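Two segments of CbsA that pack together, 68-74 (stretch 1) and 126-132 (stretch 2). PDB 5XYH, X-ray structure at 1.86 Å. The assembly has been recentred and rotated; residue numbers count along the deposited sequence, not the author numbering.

Stretch 1 (68-74) SLQGHLN
Stretch 2, residues 126-132: VIASTLA

Two helical segments of CbsA pack with their N-to-C directions 29° apart (signed crossing angle -29°) and their axes 10.8 Å apart at closest approach; the register sets Gln 70 CA 7.1 Å from Thr 130 CA and Leu 73 CA 8.4 Å from Leu 131 CA. No direct hydrogen bond crosses the contact, which buries 242 Å² in all. Ser 68 (phi/psi -70/165, chi1 p) caps the first helix, its OG accepting from Gly 71 N at 2.8 Å; residues 69-74 then hold phi near -60 and psi near -40, as do 126-130 in the partner, with Leu 131 at -68/-28. Leu 69 (t, p) points toward stretch 2, its CD2 lying 3.7 Å from Thr 130 CG2 and 4.2 Å from Ile 127 CG2 (Ile 127 m, t). Gln 70 (m, t, chi3 18°) starts sideways, yet its CG reaches Thr 130 CG2 at 3.7 Å, and one water joins the polar ends: it accepts from Gln 70 NE2 at 2.9 Å and donates to Thr 130 OG1 at 2.7 Å. Thr 130 (m) serves both chemistries: its OG1 gives its proton to Val 126 O (2.8 Å) and accepts from the water, while its CG2 methyl faces the leucines. One turn on, Leu 73 (m, t) places CD1 3.7 Å from Thr 130 CG2 and 3.9 Å from CD2 of Leu 131 (m, t), extending the apolar seam.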

ATOM      1  N   SER A  68     -15.673  -6.569 -13.001  1.00 15.78           N
ATOM      2  CA  SER A  68     -16.435  -6.395 -11.771  1.00 16.67           C
ATOM      3  C   SER A  68     -15.822  -7.227 -10.648  1.00 15.72           C
ATOM      4  O   SER A  68     -15.033  -8.146 -10.882  1.00 15.93           O
ATOM      5  CB  SER A  68     -17.885  -6.829 -11.967  1.00 16.97           C
ATOM      6  OG  SER A  68     -17.951  -8.244 -12.022  1.00 16.28           O
ATOM      7  N   LEU A  69     -16.224  -6.916  -9.412  1.00 16.48           N
ATOM      8  CA  LEU A  69     -15.807  -7.733  -8.277  1.00 15.93           C
ATOM      9  C   LEU A  69     -16.166  -9.194  -8.506  1.00 16.49           C
ATOM     10  O   LEU A  69     -15.346 -10.084  -8.272  1.00 16.86           O
ATOM     11  CB  LEU A  69     -16.436  -7.220  -6.976  1.00 15.86           C
ATOM     12  CG  LEU A  69     -16.162  -8.062  -5.715  1.00 17.05           C
ATOM     13  CD1 LEU A  69     -14.652  -8.293  -5.454  1.00 16.06           C
ATOM     14  CD2 LEU A  69     -16.840  -7.488  -4.481  1.00 16.29           C
ATOM     15  N   GLN A  70     -17.382  -9.463  -9.000  1.00 17.70           N
ATOM     16  CA  GLN A  70     -17.749 -10.847  -9.290  1.00 18.19           C
ATOM     17  C   GLN A  70     -16.893 -11.434 -10.405  1.00 18.10           C
ATOM     18  O   GLN A  70     -16.545 -12.621 -10.365  1.00 19.11           O
ATOM     19  CB  GLN A  70     -19.225 -10.941  -9.655  1.00 19.74           C
ATOM     20  CG  GLN A  70     -20.132 -10.430  -8.573  1.00 21.52           C
ATOM     21  CD  GLN A  70     -21.577 -10.704  -8.883  1.00 25.42           C
ATOM     22  OE1 GLN A  70     -21.889 -11.548  -9.732  1.00 26.25           O
ATOM     23  NE2 GLN A  70     -22.479 -10.000  -8.196  1.00 24.45           N
ATOM     24  N   GLY A  71     -16.555 -10.628 -11.417  1.00 16.63           N
ATOM     25  CA  GLY A  71     -15.673 -11.119 -12.469  1.00 17.08           C
ATOM     26  C   GLY A  71     -14.304 -11.519 -11.941  1.00 16.96           C
ATOM     27  O   GLY A  71     -13.730 -12.527 -12.367  1.00 15.83           O
ATOM     28  N   HIS A  72     -13.758 -10.724 -11.018  1.00 15.92           N
ATOM     29  CA  HIS A  72     -12.504 -11.080 -10.368  1.00 16.24           C
ATOM     30  C   HIS A  72     -12.641 -12.388  -9.616  1.00 16.09           C
ATOM     31  O   HIS A  72     -11.772 -13.258  -9.697  1.00 15.83           O
ATOM     32  CB  HIS A  72     -12.076  -9.982  -9.397  1.00 15.23           C
ATOM     33  CG  HIS A  72     -11.571  -8.747 -10.059  1.00 15.45           C
ATOM     34  ND1 HIS A  72     -10.444  -8.734 -10.855  1.00 14.74           N
ATOM     35  CD2 HIS A  72     -12.012  -7.470 -10.008  1.00 15.45           C
ATOM     36  CE1 HIS A  72     -10.225  -7.503 -11.275  1.00 15.01           C
ATOM     37  NE2 HIS A  72     -11.164  -6.718 -10.779  1.00 14.97           N
ATOM     38  N   LEU A  73     -13.723 -12.530  -8.857  1.00 16.72           N
ATOM     39  CA  LEU A  73     -13.889 -13.729  -8.044  1.00 17.55           C
ATOM     40  C   LEU A  73     -14.114 -14.958  -8.916  1.00 18.13           C
ATOM     41  O   LEU A  73     -13.663 -16.061  -8.570  1.00 19.30           O
ATOM     42  CB  LEU A  73     -15.046 -13.538  -7.072  1.00 17.69           C
ATOM     43  CG  LEU A  73     -14.830 -12.424  -6.042  1.00 17.04           C
ATOM     44  CD1 LEU A  73     -16.144 -12.036  -5.378  1.00 16.95           C
ATOM     45  CD2 LEU A  73     -13.802 -12.862  -5.006  1.00 17.26           C
ATOM     46  N   ASN A  74     -14.811 -14.780 -10.042  1.00 18.11           N
ATOM     47  CA  ASN A  74     -14.965 -15.858 -11.015  1.00 18.91           C
ATOM     48  C   ASN A  74     -13.629 -16.242 -11.630  1.00 18.73           C
ATOM     49  O   ASN A  74     -13.321 -17.434 -11.759  1.00 18.88           O
ATOM     50  CB  ASN A  74     -15.951 -15.443 -12.104  1.00 18.66           C
ATOM     51  CG  ASN A  74     -17.370 -15.355 -11.591  1.00 19.84           C
ATOM     52  OD1 ASN A  74     -17.685 -15.898 -10.536  1.00 20.46           O
ATOM     53  ND2 ASN A  74     -18.235 -14.655 -12.328  1.00 20.52           N
ATOM     54  N   VAL A 126     -22.412  -4.158  -0.121  1.00 15.49           N
ATOM     55  CA  VAL A 126     -22.407  -4.814  -1.427  1.00 16.06           C
ATOM     56  C   VAL A 126     -21.187  -5.714  -1.566  1.00 16.33           C
ATOM     57  O   VAL A 126     -21.290  -6.853  -2.043  1.00 16.66           O
ATOM     58  CB  VAL A 126     -22.475  -3.764  -2.552  1.00 16.70           C
ATOM     59  CG1 VAL A 126     -22.251  -4.404  -3.910  1.00 16.62           C
ATOM     60  CG2 VAL A 126     -23.830  -3.040  -2.527  1.00 16.39           C
ATOM     61  N   ILE A 127     -20.016  -5.233  -1.130  1.00 15.10           N
ATOM     62  CA  ILE A 127     -18.814  -6.071  -1.134  1.00 14.80           C
ATOM     63  C   ILE A 127     -19.012  -7.300  -0.260  1.00 15.64           C
ATOM     64  O   ILE A 127     -18.701  -8.430  -0.664  1.00 16.03           O
ATOM     65  CB  ILE A 127     -17.589  -5.263  -0.674  1.00 14.12           C
ATOM     66  CG1 ILE A 127     -17.306  -4.140  -1.677  1.00 13.36           C
ATOM     67  CG2 ILE A 127     -16.376  -6.182  -0.516  1.00 13.48           C
ATOM     68  CD1 ILE A 127     -16.330  -3.142  -1.190  1.00 13.35           C
ATOM     69  N   ALA A 128     -19.506  -7.094   0.964  1.00 14.13           N
ATOM     70  CA  ALA A 128     -19.659  -8.206   1.899  1.00 15.96           C
ATOM     71  C   ALA A 128     -20.644  -9.253   1.381  1.00 17.13           C
ATOM     72  O   ALA A 128     -20.391 -10.462   1.492  1.00 17.54           O
ATOM     73  CB  ALA A 128     -20.103  -7.677   3.260  1.00 14.88           C
ATOM     74  N   SER A 129     -21.769  -8.822   0.805  1.00 16.03           N
ATOM     75  CA  SER A 129     -22.723  -9.809   0.304  1.00 17.38           C
ATOM     76  C   SER A 129     -22.179 -10.527  -0.920  1.00 17.52           C
ATOM     77  O   SER A 129     -22.433 -11.722  -1.102  1.00 18.06           O
ATOM     78  CB  SER A 129     -24.065  -9.160  -0.008  1.00 17.91           C
ATOM     79  OG  SER A 129     -23.931  -8.228  -1.063  1.00 19.34           O
ATOM     80  N   THR A 130     -21.400  -9.833  -1.749  1.00 17.13           N
ATOM     81  CA  THR A 130     -20.726 -10.510  -2.852  1.00 17.59           C
ATOM     82  C   THR A 130     -19.740 -11.554  -2.339  1.00 17.94           C
ATOM     83  O   THR A 130     -19.721 -12.694  -2.819  1.00 19.22           O
ATOM     84  CB  THR A 130     -20.025  -9.480  -3.736  1.00 17.54           C
ATOM     85  OG1 THR A 130     -21.005  -8.548  -4.208  1.00 16.98           O
ATOM     86  CG2 THR A 130     -19.340 -10.162  -4.919  1.00 18.12           C
ATOM     87  N   LEU A 131     -18.909 -11.191  -1.360  1.00 16.40           N
ATOM     88  CA  LEU A 131     -17.918 -12.153  -0.886  1.00 17.70           C
ATOM     89  C   LEU A 131     -18.566 -13.326  -0.155  1.00 18.14           C
ATOM     90  O   LEU A 131     -18.008 -14.430  -0.147  1.00 18.78           O
ATOM     91  CB  LEU A 131     -16.884 -11.471   0.018  1.00 16.50           C
ATOM     92  CG  LEU A 131     -16.034 -10.357  -0.588  1.00 15.05           C
ATOM     93  CD1 LEU A 131     -15.137  -9.721   0.462  1.00 14.15           C
ATOM     94  CD2 LEU A 131     -15.204 -10.880  -1.758  1.00 16.25           C
ATOM     95  N   ALA A 132     -19.736 -13.123   0.458  1.00 17.99           N
ATOM     96  CA  ALA A 132     -20.337 -14.204   1.238  1.00 19.35           C
ATOM     97  C   ALA A 132     -20.996 -15.276   0.373  1.00 19.94           C
ATOM     98  O   ALA A 132     -21.464 -16.285   0.916  1.00 20.50           O
ATOM     99  CB  ALA A 132     -21.365 -13.630   2.221  1.00 19.54           C
TER
HETATM  100  O   HOH W   1     -21.493  -7.662  -6.726  1.00 19.81           O